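Local coordinates for protein U4/U6 snRNA-associated-splicing factor PRP24 (Saccharomyces cerevisiae, PDB 4N0T) that binds U6 snRNA, helps anneal it to U4 snRNA and so acts as a recycling factor of the spliceosome, at residues A[185-190]-A[220-225]; A[236-241]-A[250-255]. All coordinates share one frame; numbering follows the deposited sequence.

Contact 1: residues A[185-190]-A[220-225]. With nucleotides of chain B.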
# COMPACT_ATOMS: atom_id res chain seq x y z
N LEU A 185 24.29 23.04 -8.16
CA LEU A 185 24.21 24.28 -8.93
C LEU A 185 24.46 25.44 -7.98
O LEU A 185 24.15 25.35 -6.79
CB LEU A 185 22.81 24.41 -9.53
CG LEU A 185 22.45 23.45 -10.66
CD1 LEU A 185 20.92 23.38 -10.82
CD2 LEU A 185 23.10 23.89 -11.97
N SER A 186 25.01 26.54 -8.48
CA SER A 186 25.03 27.77 -7.68
C SER A 186 23.69 28.46 -7.84
O SER A 186 22.94 28.13 -8.76
CB SER A 186 26.13 28.70 -8.17
OG SER A 186 25.92 29.02 -9.54
N THR A 187 23.39 29.43 -6.98
CA THR A 187 22.14 30.19 -7.14
C THR A 187 22.09 30.88 -8.50
O THR A 187 21.03 30.93 -9.13
CB THR A 187 21.93 31.23 -6.03
OG1 THR A 187 23.08 32.08 -5.94
CG2 THR A 187 21.69 30.55 -4.68
N GLU A 188 23.22 31.41 -8.95
CA GLU A 188 23.30 32.04 -10.27
C GLU A 188 22.88 31.10 -11.40
O GLU A 188 22.26 31.52 -12.37
CB GLU A 188 24.71 32.61 -10.52
CG GLU A 188 25.18 32.54 -11.97
CD GLU A 188 26.24 33.58 -12.31
OE1 GLU A 188 27.31 33.59 -11.67
OE2 GLU A 188 25.99 34.39 -13.24
N LEU A 189 23.20 29.81 -11.26
CA LEU A 189 22.93 28.82 -12.29
C LEU A 189 21.56 28.18 -12.15
O LEU A 189 21.13 27.42 -13.03
CB LEU A 189 23.98 27.71 -12.25
CG LEU A 189 25.41 28.12 -12.60
CD1 LEU A 189 26.36 26.95 -12.37
CD2 LEU A 189 25.51 28.60 -14.05
N LEU A 190 20.89 28.45 -11.03
CA LEU A 190 19.58 27.87 -10.77
C LEU A 190 18.54 28.65 -11.56
O LEU A 190 17.79 29.47 -11.03
CB LEU A 190 19.26 27.89 -9.27
CG LEU A 190 18.03 27.08 -8.85
CD1 LEU A 190 18.23 25.57 -9.09
CD2 LEU A 190 17.69 27.34 -7.40
N ASN A 220 24.36 27.52 -0.71
CA ASN A 220 25.61 27.29 -1.42
C ASN A 220 25.40 26.37 -2.62
O ASN A 220 25.88 26.65 -3.72
CB ASN A 220 26.64 26.68 -0.48
CG ASN A 220 27.03 27.62 0.63
OD1 ASN A 220 27.13 28.83 0.42
ND2 ASN A 220 27.24 27.08 1.83
N ASN A 221 24.69 25.28 -2.40
CA ASN A 221 24.40 24.30 -3.44
C ASN A 221 22.91 24.23 -3.64
O ASN A 221 22.15 24.21 -2.67
CB ASN A 221 24.91 22.92 -3.05
CG ASN A 221 26.41 22.88 -2.91
OD1 ASN A 221 27.13 23.53 -3.69
ND2 ASN A 221 26.91 22.13 -1.94
N CYS A 222 22.48 24.21 -4.90
CA CYS A 222 21.06 24.11 -5.23
C CYS A 222 20.83 22.92 -6.11
O CYS A 222 21.74 22.49 -6.83
CB CYS A 222 20.61 25.35 -5.99
SG CYS A 222 20.92 26.93 -5.12
N CYS A 223 19.61 22.41 -6.10
CA CYS A 223 19.27 21.28 -6.96
C CYS A 223 18.06 21.58 -7.83
O CYS A 223 17.29 22.50 -7.57
CB CYS A 223 19.01 20.03 -6.13
SG CYS A 223 17.55 20.13 -5.07
N ALA A 224 17.93 20.79 -8.90
CA ALA A 224 16.81 20.91 -9.82
C ALA A 224 16.56 19.54 -10.42
O ALA A 224 17.46 18.69 -10.45
CB ALA A 224 17.12 21.91 -10.92
N PHE A 225 15.34 19.32 -10.89
CA PHE A 225 15.00 18.06 -11.51
C PHE A 225 14.50 18.33 -12.91
O PHE A 225 13.85 19.35 -13.15
CB PHE A 225 13.89 17.36 -10.73
CG PHE A 225 14.29 16.91 -9.35
CD1 PHE A 225 14.29 17.80 -8.28
CD2 PHE A 225 14.64 15.59 -9.12
CE1 PHE A 225 14.64 17.37 -7.01
CE2 PHE A 225 15.00 15.16 -7.85
CZ PHE A 225 14.99 16.05 -6.79
P C B 14 10.42 16.26 -1.98
OP1 C B 14 10.49 16.85 -0.61
OP2 C B 14 9.65 15.01 -2.21
O5' C B 14 9.82 17.33 -2.99
C5' C B 14 10.25 18.69 -2.99
C4' C B 14 10.42 19.22 -4.39
O4' C B 14 11.49 18.49 -5.04
C3' C B 14 9.23 19.04 -5.33
O3' C B 14 8.24 20.05 -5.19
C2' C B 14 9.89 19.07 -6.70
O2' C B 14 10.24 20.40 -7.05
C1' C B 14 11.19 18.33 -6.41
N1 C B 14 11.18 16.89 -6.75
C2 C B 14 11.17 16.54 -8.10
O2 C B 14 11.08 17.43 -8.96
N3 C B 14 11.25 15.24 -8.45
C4 C B 14 11.34 14.29 -7.51
N4 C B 14 11.42 13.04 -7.95
C5 C B 14 11.38 14.61 -6.12
C6 C B 14 11.31 15.91 -5.79
P A B 11 23.83 24.83 1.55
OP1 A B 11 24.27 24.29 0.23
OP2 A B 11 23.38 26.24 1.63
O5' A B 11 22.73 23.87 2.18
C5' A B 11 21.37 23.93 1.77
C4' A B 11 20.70 22.58 1.89
O4' A B 11 21.19 21.73 0.82
C3' A B 11 20.98 21.82 3.19
O3' A B 11 19.85 21.00 3.49
C2' A B 11 22.13 20.91 2.81
O2' A B 11 22.22 19.75 3.60
C1' A B 11 21.77 20.56 1.37
N9 A B 11 22.88 20.19 0.48
C8 A B 11 23.78 21.02 -0.12
N7 A B 11 24.60 20.39 -0.92
C5 A B 11 24.20 19.07 -0.86
C6 A B 11 24.67 17.90 -1.50
N6 A B 11 25.69 17.89 -2.36
N1 A B 11 24.05 16.73 -1.22
C2 A B 11 23.02 16.76 -0.36
N3 A B 11 22.47 17.79 0.29
C4 A B 11 23.12 18.93 -0.01
P A B 12 18.56 21.61 4.23
OP1 A B 12 18.95 22.79 5.03
OP2 A B 12 17.91 20.45 4.90
O5' A B 12 17.63 22.15 3.05
C5' A B 12 17.00 21.25 2.14
C4' A B 12 16.80 21.90 0.80
O4' A B 12 18.08 22.14 0.19
C3' A B 12 16.04 21.08 -0.24
O3' A B 12 14.64 21.20 -0.08
C2' A B 12 16.53 21.66 -1.56
O2' A B 12 15.77 22.81 -1.90
C1' A B 12 17.97 22.09 -1.22
N9 A B 12 19.01 21.18 -1.76
C8 A B 12 20.15 21.58 -2.42
N7 A B 12 20.92 20.59 -2.79
C5 A B 12 20.24 19.46 -2.35
C6 A B 12 20.55 18.10 -2.44
N6 A B 12 21.65 17.63 -3.05
N1 A B 12 19.68 17.21 -1.90
C2 A B 12 18.59 17.69 -1.30
N3 A B 12 18.19 18.95 -1.14
C4 A B 12 19.07 19.80 -1.70
O HOH W 1 25.27 29.43 -4.55
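The two central strands of the third RNA recognition motif meet here, Leu185 ending strand 179-185 beside Cys222 at the start of strand 222-228, the strand that carries RNP1 in this family. They form an antiparallel hydrogen-bonded pair: Leu185 N gives to Cys222 O at 2.9 Å, and Cys222 N returns a bond to Leu185 O at 2.8 Å. On the face that carries Leu185, Cys222 and Ala224, Leu190 reaches back from the turn. Its CG is anti to the backbone N (chi1 -169°), which sets CD2 against Cys222 CB at 3.8 Å and CD1 near Cys223 O. Thr187 adds its methyl CG2, 3.7 Å from Cys222 SG. Cys223 and Phe225 turn to the other face, where the RNA lies. Cys223 SG sits 3.7 Å from C4 of A12 of chain B, and the cytosine of C14 of chain B lies over one face of the Phe225 ring, its C2 3.3 Å above the plane and offset toward the rim. An alanine in place of Phe225 would probably leave the C14 base without its flat support and freer to shift. Ahead of the strand, Asn220 N donates to OP2 and Asn221 N to OP1 of A11 of chain B, one bond to each non-bridging oxygen, while Asn221 ND2 donates to N7 of its base at 3.1 Å.

Contact 2: residues A[236-241]-A[250-255]. With nucleotides of chain B.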
# COMPACT_ATOMS: atom_id res chain seq x y z
N ARG A 236 21.52 9.64 -21.70
CA ARG A 236 22.63 10.34 -22.33
C ARG A 236 22.93 11.66 -21.62
O ARG A 236 24.08 12.09 -21.57
CB ARG A 236 22.36 10.53 -23.84
CG ARG A 236 22.42 9.19 -24.59
CD ARG A 236 22.30 9.33 -26.11
NE ARG A 236 20.96 9.72 -26.52
CZ ARG A 236 20.64 10.96 -26.89
NH1 ARG A 236 21.57 11.90 -26.90
NH2 ARG A 236 19.40 11.24 -27.25
N ALA A 237 21.91 12.29 -21.04
CA ALA A 237 22.12 13.53 -20.28
C ALA A 237 23.01 13.30 -19.05
O ALA A 237 23.58 14.25 -18.50
CB ALA A 237 20.77 14.15 -19.88
N LEU A 238 23.15 12.04 -18.62
CA LEU A 238 24.02 11.73 -17.48
C LEU A 238 25.49 12.03 -17.78
O LEU A 238 26.30 12.15 -16.86
CB LEU A 238 23.84 10.28 -17.04
CG LEU A 238 22.44 9.88 -16.61
CD1 LEU A 238 22.40 8.39 -16.25
CD2 LEU A 238 21.95 10.75 -15.44
N GLN A 239 25.83 12.17 -19.06
CA GLN A 239 27.19 12.55 -19.42
C GLN A 239 27.55 13.94 -18.90
O GLN A 239 28.73 14.31 -18.84
CB GLN A 239 27.37 12.55 -20.94
CG GLN A 239 27.25 11.20 -21.61
CD GLN A 239 27.21 11.34 -23.12
OE1 GLN A 239 28.24 11.28 -23.80
NE2 GLN A 239 26.02 11.58 -23.66
N MET A 240 26.53 14.72 -18.54
CA MET A 240 26.76 16.04 -17.95
C MET A 240 27.26 15.96 -16.50
O MET A 240 27.66 16.98 -15.93
CB MET A 240 25.49 16.90 -18.03
CG MET A 240 25.09 17.30 -19.44
SD MET A 240 26.11 18.66 -20.02
CE MET A 240 25.28 20.02 -19.18
N ASN A 241 27.23 14.76 -15.91
CA ASN A 241 27.76 14.56 -14.55
C ASN A 241 29.25 14.91 -14.51
O ASN A 241 30.01 14.48 -15.38
CB ASN A 241 27.55 13.11 -14.10
CG ASN A 241 27.89 12.90 -12.64
OD1 ASN A 241 27.53 13.69 -11.77
ND2 ASN A 241 28.62 11.82 -12.37
N ILE A 250 28.93 20.41 -11.72
CA ILE A 250 27.61 19.88 -11.34
C ILE A 250 27.58 18.36 -11.29
O ILE A 250 28.40 17.68 -11.91
CB ILE A 250 26.52 20.40 -12.31
CG1 ILE A 250 26.81 19.94 -13.76
CG2 ILE A 250 26.44 21.94 -12.24
CD1 ILE A 250 25.65 20.19 -14.72
N SER A 251 26.62 17.82 -10.54
CA SER A 251 26.37 16.39 -10.52
C SER A 251 25.06 16.15 -11.23
O SER A 251 24.12 16.94 -11.09
CB SER A 251 26.27 15.85 -9.08
OG SER A 251 27.53 15.90 -8.44
N VAL A 252 25.00 15.08 -12.01
CA VAL A 252 23.78 14.70 -12.72
C VAL A 252 23.58 13.21 -12.56
O VAL A 252 24.49 12.41 -12.81
CB VAL A 252 23.87 15.04 -14.23
CG1 VAL A 252 22.55 14.74 -14.92
CG2 VAL A 252 24.26 16.51 -14.43
N SER A 253 22.38 12.82 -12.15
CA SER A 253 22.09 11.43 -11.87
C SER A 253 20.63 11.19 -12.15
O SER A 253 19.85 12.14 -12.18
CB SER A 253 22.40 11.13 -10.41
OG SER A 253 21.57 11.90 -9.56
N LEU A 254 20.25 9.92 -12.33
CA LEU A 254 18.84 9.57 -12.35
C LEU A 254 18.25 9.75 -10.96
O LEU A 254 18.82 9.28 -9.97
CB LEU A 254 18.63 8.12 -12.79
CG LEU A 254 18.88 7.76 -14.25
CD1 LEU A 254 18.47 6.31 -14.48
CD2 LEU A 254 18.09 8.66 -15.17
N ALA A 255 17.11 10.42 -10.88
CA ALA A 255 16.47 10.67 -9.59
C ALA A 255 16.07 9.34 -8.97
O ALA A 255 15.54 8.47 -9.67
CB ALA A 255 15.25 11.53 -9.75
P A B 62 26.44 6.61 -6.79
OP1 A B 62 25.51 7.62 -6.23
OP2 A B 62 25.97 5.70 -7.88
O5' A B 62 27.73 7.36 -7.34
C5' A B 62 28.41 8.31 -6.54
C4' A B 62 28.60 9.61 -7.29
O4' A B 62 27.33 10.30 -7.38
C3' A B 62 29.54 10.62 -6.65
O3' A B 62 30.90 10.36 -6.98
C2' A B 62 29.03 11.95 -7.19
O2' A B 62 29.49 12.13 -8.53
C1' A B 62 27.52 11.69 -7.22
N9 A B 62 26.85 12.07 -5.96
C8 A B 62 26.37 11.19 -5.02
N7 A B 62 25.80 11.78 -4.00
C5 A B 62 25.90 13.13 -4.28
C6 A B 62 25.49 14.28 -3.58
N6 A B 62 24.85 14.24 -2.40
N1 A B 62 25.74 15.48 -4.15
C2 A B 62 26.37 15.51 -5.32
N3 A B 62 26.81 14.50 -6.08
C4 A B 62 26.54 13.32 -5.49
P A B 13 13.69 19.91 -0.16
OP1 A B 13 12.28 20.42 -0.01
OP2 A B 13 14.25 18.87 0.73
O5' A B 13 13.82 19.44 -1.67
C5' A B 13 14.68 18.38 -2.02
C4' A B 13 13.90 17.29 -2.71
O4' A B 13 14.82 16.40 -3.40
C3' A B 13 13.06 16.40 -1.79
O3' A B 13 11.90 15.99 -2.52
C2' A B 13 13.97 15.20 -1.60
O2' A B 13 13.31 14.02 -1.20
C1' A B 13 14.54 15.07 -3.01
N9 A B 13 15.76 14.29 -3.16
C8 A B 13 16.97 14.39 -2.53
N7 A B 13 17.86 13.55 -2.98
C5 A B 13 17.20 12.87 -4.00
C6 A B 13 17.60 11.85 -4.87
N6 A B 13 18.83 11.31 -4.86
N1 A B 13 16.70 11.40 -5.77
C2 A B 13 15.48 11.94 -5.78
N3 A B 13 14.98 12.90 -5.01
C4 A B 13 15.91 13.32 -4.13
O HOH W 2 29.39 14.62 -9.52
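Asn241 turns its CG anti to the backbone N (chi1 -172°), and the next torsion swings OD1 onto strand 248-254, where Val252 N donates to it. The bond is 2.9 Å from Val252 N to Asn241 OD1 and fairly straight, 161° at the hydrogen, although the donor is tilted 29° from the amide carbonyl plane. Through a water the same oxygen is linked to the RNA: the water lies 3.1 Å from Asn241 OD1 and 2.7 Å from O2' of A62 of chain B. Ser251 points to that side too, its OG 2.8 Å from N3 of the A62 base, so the minor-groove edge of this adenine and its sugar both face the contact.

On the side of Val252 the contact becomes apolar. Val252 points toward the 3-10 turn 238-240 and spreads its two methyls over it, CG2 reaching Met240 CB at 3.8 Å and CG1 lying by Ala237 O and Leu238 CD2. Leu238 continues along the strand: its CD2 rests on the main chain of Ser253, with 3.6 Å from Leu238 CD2 to Ser253 C, and its CD1 meets Leu254 CG at 4.1 Å, the two side chains crossing at about a right angle. Ile250 lays CG1 near Met240 O. Helix 231-237, the second helix of the third RNA recognition motif, and the 3-10 turn 238-240 that follows it are seated on strand 248-254, on the side of the sheet away from the RNA; Phe199 of helix 192-199 packs against Ala237, Met240 and Val252, and strand 179-185 borders the strand with Ile180 against Val252.

How the contacts relate
Both contacts belong to the third RNA recognition motif, their centres about 14 Å apart, and they come in series along the chain: contact 1 closes on strand 222-228, and helix 231-237, which leads into contact 2, follows it directly. One antiparallel sheet serves both, with strand 179-185 lying between strands 222-228 and 248-254. The contacts touch twice, Leu185 CD2 packing on Ile250 CG2 at 3.9 Å on the helix side and Phe225 CE2 on Ala255 CB at 4.1 Å. Contact 1 joins neighbouring central strands, whereas contact 2 seats a helix and the 3-10 turn after it against the sheet, and between them they bring nucleotides from two separate parts of chain B onto a single domain.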